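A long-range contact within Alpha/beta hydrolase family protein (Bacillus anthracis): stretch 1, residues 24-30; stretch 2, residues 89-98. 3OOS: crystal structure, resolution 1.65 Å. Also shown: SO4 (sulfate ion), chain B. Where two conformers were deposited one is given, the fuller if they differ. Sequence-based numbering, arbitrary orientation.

Stretch 1, residues 24-30: PPLCVTH
Stretch 2 (89-98) YINKWGFAGH

Two neighbouring parallel β-strands, around residues 25-28 and at 93-98, bring together segments at least 65 residues apart in sequence and bury 583 Å² between them. Their N-to-C directions differ by 31° and the axes approach to 4.4 Å. The register pairs P25 with W93, L26 with G94, C27 with F95 and V28 with A96, at CA-CA distances of 5.2, 4.4, 4.8 and 5.1 Å. Three hydrogen bonds lace the backbones in the alternating parallel pattern: G94 N to P25 O (3.0 Å, nearly linear at 177°), C27 N to G94 O (2.8 Å) and A96 N to C27 O (2.9 Å). C27 O is also approached by F95 CA at 3.3 Å. Beyond this the ladder loosens: T29 N lies 3.8 Å from A96 O, and neither atom has a partner in the model. Instead V28 CA comes within 3.5 Å of A96 O, and a water bridges the widening gap, donating to T29 O (2.8 Å) and accepting from H98 N (2.9 Å).

Backbone torsions are extended throughout the pairing, for example -137/120 at L26 and -85/159 at G94. L26, V28 and A96 direct their side chains to one face of the sheet, C27 and F95 to the other. L26 is t with chi2 74°, which lays CD1 over the neighbouring strand, 3.5 Å from G94 C. Glycine leaves that space free: an ideal CB on G94 would fall 2.8 Å from L26 CD1, a clash. On the same face A96 CB meets L26 CD2 at 4.1 Å and V28 CG2 (chi1 173°, t) at 4.0 Å.

On the opposite face C27 is t (180°) and packs against two aromatic rings. Its CB sits over the W93 six-membered ring, 3.5 Å from the centroid and 8° off the normal, a CH-pi contact; its SG, 4.2 Å from that centroid, is oblique. W93 is p (60°) with chi2 3°, a combination that brings the indole beneath C27 CB, while its NE1 is bonded elsewhere in the structure. F95, t with chi2 90°, presents its edge to sulfur: C27 SG is 3.7 Å from F95 CD1 and 4.8 Å from the ring centroid. Farther along, the same ring meets T29 (chi1 -163°, t) at its edge, with T29 CG2 3.7 Å from F95 CZ.

At the start of the contact P25, C-gamma endo, points its CB toward the other stretch, 3.8 Å from W93 CB and 4.0 Å from I90 CD1; I90 is m,t (-71°, 170°). P25 CG rests 3.7 Å from K92 O. At the far end H30 is t (-173°) with chi2 -97°, so the imidazole edge faces H98 O, 3.4 Å from H30 CD2. H30 NE2 donates to sulfate O3 at 2.8 Å; the ion probably came from the crystallisation liquor. H98, also t (chi2 75°), has both ring nitrogens bonded elsewhere in the structure.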

ATOM      1  N   PRO A  24      -6.268   3.507 -18.879  1.00 12.85           N
ATOM      2  CA  PRO A  24      -5.127   2.591 -18.815  1.00 12.19           C
ATOM      3  C   PRO A  24      -5.206   1.709 -17.568  1.00 11.33           C
ATOM      4  O   PRO A  24      -5.725   2.157 -16.543  1.00 11.02           O
ATOM      5  CB  PRO A  24      -3.927   3.532 -18.714  1.00 12.36           C
ATOM      6  CG  PRO A  24      -4.394   4.818 -19.296  1.00 13.03           C
ATOM      7  CD  PRO A  24      -5.842   4.918 -18.957  1.00 12.98           C
ATOM      8  N   PRO A  25      -4.709   0.461 -17.658  1.00 10.46           N
ATOM      9  CA  PRO A  25      -4.789  -0.445 -16.515  1.00  9.84           C
ATOM     10  C   PRO A  25      -3.836  -0.062 -15.389  1.00  9.37           C
ATOM     11  O   PRO A  25      -2.686   0.316 -15.635  1.00  9.04           O
ATOM     12  CB  PRO A  25      -4.418  -1.809 -17.114  1.00  9.83           C
ATOM     13  CG  PRO A  25      -3.587  -1.483 -18.316  1.00 10.14           C
ATOM     14  CD  PRO A  25      -4.147  -0.198 -18.853  1.00 10.64           C
ATOM     15  N   LEU A  26      -4.340  -0.151 -14.164  1.00  8.87           N
ATOM     16  CA  LEU A  26      -3.556   0.133 -12.974  1.00  8.48           C
ATOM     17  C   LEU A  26      -3.857  -0.928 -11.926  1.00  8.32           C
ATOM     18  O   LEU A  26      -5.007  -1.094 -11.515  1.00  8.64           O
ATOM     19  CB  LEU A  26      -3.886   1.524 -12.426  1.00  8.62           C
ATOM     20  CG  LEU A  26      -3.114   1.969 -11.181  1.00  8.28           C
ATOM     21  CD1 LEU A  26      -1.682   2.330 -11.549  1.00 10.00           C
ATOM     22  CD2 LEU A  26      -3.802   3.155 -10.533  1.00  8.97           C
ATOM     23  N   CYS A  27      -2.820  -1.646 -11.514  1.00  8.06           N
ATOM     24  CA  CYS A  27      -2.922  -2.608 -10.427  1.00  8.10           C
ATOM     25  C   CYS A  27      -2.714  -1.897  -9.093  1.00  8.03           C
ATOM     26  O   CYS A  27      -1.775  -1.114  -8.937  1.00  8.09           O
ATOM     27  CB  CYS A  27      -1.883  -3.720 -10.606  1.00  8.19           C
ATOM     28  SG  CYS A  27      -1.891  -4.980  -9.322  0.90  8.38           S
ATOM     29  N   VAL A  28      -3.609  -2.156  -8.144  1.00  7.94           N
ATOM     30  CA  VAL A  28      -3.484  -1.630  -6.786  1.00  8.14           C
ATOM     31  C   VAL A  28      -3.629  -2.780  -5.803  1.00  8.34           C
ATOM     32  O   VAL A  28      -4.561  -3.574  -5.902  1.00  8.59           O
ATOM     33  CB  VAL A  28      -4.562  -0.561  -6.459  1.00  8.02           C
ATOM     34  CG1 VAL A  28      -4.503  -0.158  -4.975  1.00  8.55           C
ATOM     35  CG2 VAL A  28      -4.405   0.661  -7.358  1.00  8.11           C
ATOM     36  N   THR A  29      -2.700  -2.868  -4.861  1.00  8.66           N
ATOM     37  CA  THR A  29      -2.842  -3.809  -3.755  1.00  9.14           C
ATOM     38  C   THR A  29      -2.035  -3.323  -2.558  1.00  9.54           C
ATOM     39  O   THR A  29      -1.418  -2.257  -2.612  1.00  9.80           O
ATOM     40  CB  THR A  29      -2.494  -5.277  -4.173  1.00  9.18           C
ATOM     41  OG1 THR A  29      -3.012  -6.195  -3.201  1.00  9.55           O
ATOM     42  CG2 THR A  29      -0.995  -5.483  -4.333  1.00  9.50           C
ATOM     43  N   HIS A  30      -2.071  -4.094  -1.481  1.00 10.11           N
ATOM     44  CA  HIS A  30      -1.323  -3.788  -0.278  1.00 10.57           C
ATOM     45  C   HIS A  30      -0.638  -5.069   0.168  1.00 10.73           C
ATOM     46  O   HIS A  30      -1.040  -6.156  -0.233  1.00 11.29           O
ATOM     47  CB  HIS A  30      -2.263  -3.274   0.810  1.00 10.63           C
ATOM     48  CG  HIS A  30      -1.554  -2.782   2.029  1.00 10.43           C
ATOM     49  ND1 HIS A  30      -1.380  -3.561   3.153  1.00 11.01           N
ATOM     50  CD2 HIS A  30      -0.953  -1.599   2.292  1.00 10.63           C
ATOM     51  CE1 HIS A  30      -0.709  -2.873   4.060  1.00 10.77           C
ATOM     52  NE2 HIS A  30      -0.440  -1.679   3.561  1.00  9.88           N
ATOM     53  N   TYR A  89      -4.278 -10.836 -20.271  1.00  9.36           N
ATOM     54  CA  TYR A  89      -3.742 -10.461 -21.588  1.00  9.71           C
ATOM     55  C   TYR A  89      -3.422  -8.963 -21.669  1.00 10.12           C
ATOM     56  O   TYR A  89      -3.701  -8.288 -22.668  1.00 10.51           O
ATOM     57  CB  TYR A  89      -4.668 -10.939 -22.722  1.00  9.81           C
ATOM     58  CG  TYR A  89      -4.489 -12.409 -23.012  1.00  9.55           C
ATOM     59  CD1 TYR A  89      -3.624 -12.833 -24.020  1.00  9.88           C
ATOM     60  CD2 TYR A  89      -5.154 -13.379 -22.258  1.00  9.80           C
ATOM     61  CE1 TYR A  89      -3.436 -14.181 -24.284  1.00 10.39           C
ATOM     62  CE2 TYR A  89      -4.968 -14.736 -22.513  1.00 10.39           C
ATOM     63  CZ  TYR A  89      -4.104 -15.126 -23.529  1.00 10.79           C
ATOM     64  OH  TYR A  89      -3.904 -16.458 -23.806  1.00 12.24           O
ATOM     65  N   ILE A  90      -2.841  -8.460 -20.583  1.00 10.34           N
ATOM     66  CA  ILE A  90      -2.369  -7.084 -20.491  1.00 10.53           C
ATOM     67  C   ILE A  90      -0.854  -7.121 -20.651  1.00 10.99           C
ATOM     68  O   ILE A  90      -0.174  -7.863 -19.947  1.00 11.15           O
ATOM     69  CB  ILE A  90      -2.775  -6.443 -19.139  1.00 10.34           C
ATOM     70  CG1 ILE A  90      -4.287  -6.176 -19.103  1.00 10.31           C
ATOM     71  CG2 ILE A  90      -1.986  -5.155 -18.867  1.00 10.38           C
ATOM     72  CD1 ILE A  90      -4.819  -5.762 -17.729  1.00 10.61           C
ATOM     73  N   ASN A  91      -0.332  -6.337 -21.590  1.00 11.59           N
ATOM     74  CA  ASN A  91       1.103  -6.321 -21.852  1.00 12.33           C
ATOM     75  C   ASN A  91       1.877  -5.578 -20.759  1.00 11.83           C
ATOM     76  O   ASN A  91       2.882  -6.079 -20.240  1.00 11.97           O
ATOM     77  CB  ASN A  91       1.378  -5.712 -23.230  1.00 13.41           C
ATOM     78  CG  ASN A  91       2.837  -5.791 -23.622  1.00 15.90           C
ATOM     79  OD1 ASN A  91       3.471  -4.769 -23.888  1.00 20.07           O
ATOM     80  ND2 ASN A  91       3.383  -7.003 -23.653  1.00 19.01           N
ATOM     81  N   LYS A  92       1.400  -4.378 -20.433  1.00 11.44           N
ATOM     82  CA  LYS A  92       1.979  -3.569 -19.367  0.50 10.98           C
ATOM     83  C   LYS A  92       0.871  -2.875 -18.589  1.00 10.66           C
ATOM     84  O   LYS A  92      -0.163  -2.515 -19.153  1.00 10.71           O
ATOM     85  CB  LYS A  92       2.942  -2.519 -19.936  0.50 11.19           C
ATOM     86  CG  LYS A  92       4.231  -3.085 -20.517  0.50 11.64           C
ATOM     87  CD  LYS A  92       5.007  -2.040 -21.304  0.50 12.40           C
ATOM     88  CE  LYS A  92       5.652  -1.014 -20.386  0.50 12.82           C
ATOM     89  NZ  LYS A  92       6.570  -0.107 -21.133  0.50 13.42           N
ATOM     90  N   TRP A  93       1.086  -2.697 -17.290  1.00 10.07           N
ATOM     91  CA  TRP A  93       0.161  -1.901 -16.480  1.00  9.49           C
ATOM     92  C   TRP A  93       0.900  -1.078 -15.432  1.00  9.24           C
ATOM     93  O   TRP A  93       2.096  -1.281 -15.198  1.00  9.11           O
ATOM     94  CB  TRP A  93      -0.958  -2.756 -15.850  1.00  9.48           C
ATOM     95  CG  TRP A  93      -0.550  -3.874 -14.902  1.00  9.06           C
ATOM     96  CD1 TRP A  93       0.712  -4.197 -14.467  1.00  8.64           C
ATOM     97  CD2 TRP A  93      -1.442  -4.785 -14.248  1.00  8.76           C
ATOM     98  NE1 TRP A  93       0.653  -5.266 -13.601  1.00  8.13           N
ATOM     99  CE2 TRP A  93      -0.657  -5.644 -13.448  1.00  8.60           C
ATOM    100  CE3 TRP A  93      -2.834  -4.963 -14.268  1.00  9.02           C
ATOM    101  CZ2 TRP A  93      -1.217  -6.670 -12.676  1.00  8.41           C
ATOM    102  CZ3 TRP A  93      -3.391  -5.980 -13.501  1.00  8.97           C
ATOM    103  CH2 TRP A  93      -2.583  -6.820 -12.717  1.00  8.94           C
ATOM    104  N   GLY A  94       0.195  -0.135 -14.818  1.00  9.00           N
ATOM    105  CA  GLY A  94       0.775   0.644 -13.732  1.00  8.66           C
ATOM    106  C   GLY A  94       0.608  -0.110 -12.427  1.00  8.34           C
ATOM    107  O   GLY A  94      -0.230  -1.008 -12.323  1.00  8.25           O
ATOM    108  N   PHE A  95       1.426   0.235 -11.439  1.00  8.02           N
ATOM    109  CA  PHE A  95       1.207  -0.263 -10.091  1.00  7.96           C
ATOM    110  C   PHE A  95       1.231   0.881  -9.093  1.00  8.07           C
ATOM    111  O   PHE A  95       2.153   1.691  -9.094  1.00  8.35           O
ATOM    112  CB  PHE A  95       2.227  -1.333  -9.681  1.00  7.90           C
ATOM    113  CG  PHE A  95       1.927  -1.943  -8.336  1.00  8.13           C
ATOM    114  CD1 PHE A  95       1.126  -3.073  -8.237  1.00  8.35           C
ATOM    115  CD2 PHE A  95       2.391  -1.346  -7.165  1.00  8.53           C
ATOM    116  CE1 PHE A  95       0.822  -3.625  -6.986  1.00  8.79           C
ATOM    117  CE2 PHE A  95       2.089  -1.886  -5.912  1.00  8.60           C
ATOM    118  CZ  PHE A  95       1.303  -3.028  -5.825  1.00  8.83           C
ATOM    119  N   ALA A  96       0.213   0.922  -8.237  1.00  7.97           N
ATOM    120  CA  ALA A  96       0.110   1.931  -7.196  1.00  7.97           C
ATOM    121  C   ALA A  96      -0.040   1.273  -5.829  1.00  7.99           C
ATOM    122  O   ALA A  96      -0.862   0.372  -5.643  1.00  8.48           O
ATOM    123  CB  ALA A  96      -1.064   2.868  -7.473  1.00  7.72           C
ATOM    124  N   GLY A  97       0.763   1.731  -4.876  1.00  7.93           N
ATOM    125  CA  GLY A  97       0.710   1.212  -3.515  1.00  8.00           C
ATOM    126  C   GLY A  97       1.027   2.276  -2.485  1.00  8.05           C
ATOM    127  O   GLY A  97       1.794   3.210  -2.751  1.00  8.29           O
ATOM    128  N   HIS A  98       0.436   2.118  -1.304  1.00  8.17           N
ATOM    129  CA  HIS A  98       0.625   3.047  -0.193  1.00  8.03           C
ATOM    130  C   HIS A  98       1.212   2.338   1.021  1.00  7.98           C
ATOM    131  O   HIS A  98       0.763   1.247   1.394  1.00  8.01           O
ATOM    132  CB  HIS A  98      -0.704   3.710   0.179  1.00  8.17           C
ATOM    133  CG  HIS A  98      -0.569   4.772   1.223  1.00  8.47           C
ATOM    134  ND1 HIS A  98      -0.038   6.014   0.950  1.00  8.69           N
ATOM    135  CD2 HIS A  98      -0.876   4.775   2.541  1.00  9.14           C
ATOM    136  CE1 HIS A  98      -0.028   6.739   2.055  1.00  9.47           C
ATOM    137  NE2 HIS A  98      -0.530   6.009   3.036  1.00  9.61           N
TER
HETATM  138  S   SO4 B 278       0.407   0.072   6.522  0.80 18.93           S
HETATM  139  O1  SO4 B 278       0.734  -0.811   7.636  0.80 20.01           O
HETATM  140  O2  SO4 B 278       0.721   1.446   6.888  0.80 18.57           O
HETATM  141  O3  SO4 B 278       1.167  -0.336   5.346  0.80 16.84           O
HETATM  142  O4  SO4 B 278      -1.022  -0.040   6.231  0.80 19.88           O
HETATM  143  O   HOH W   1      -1.548  -0.029  -1.001  1.00 15.36           O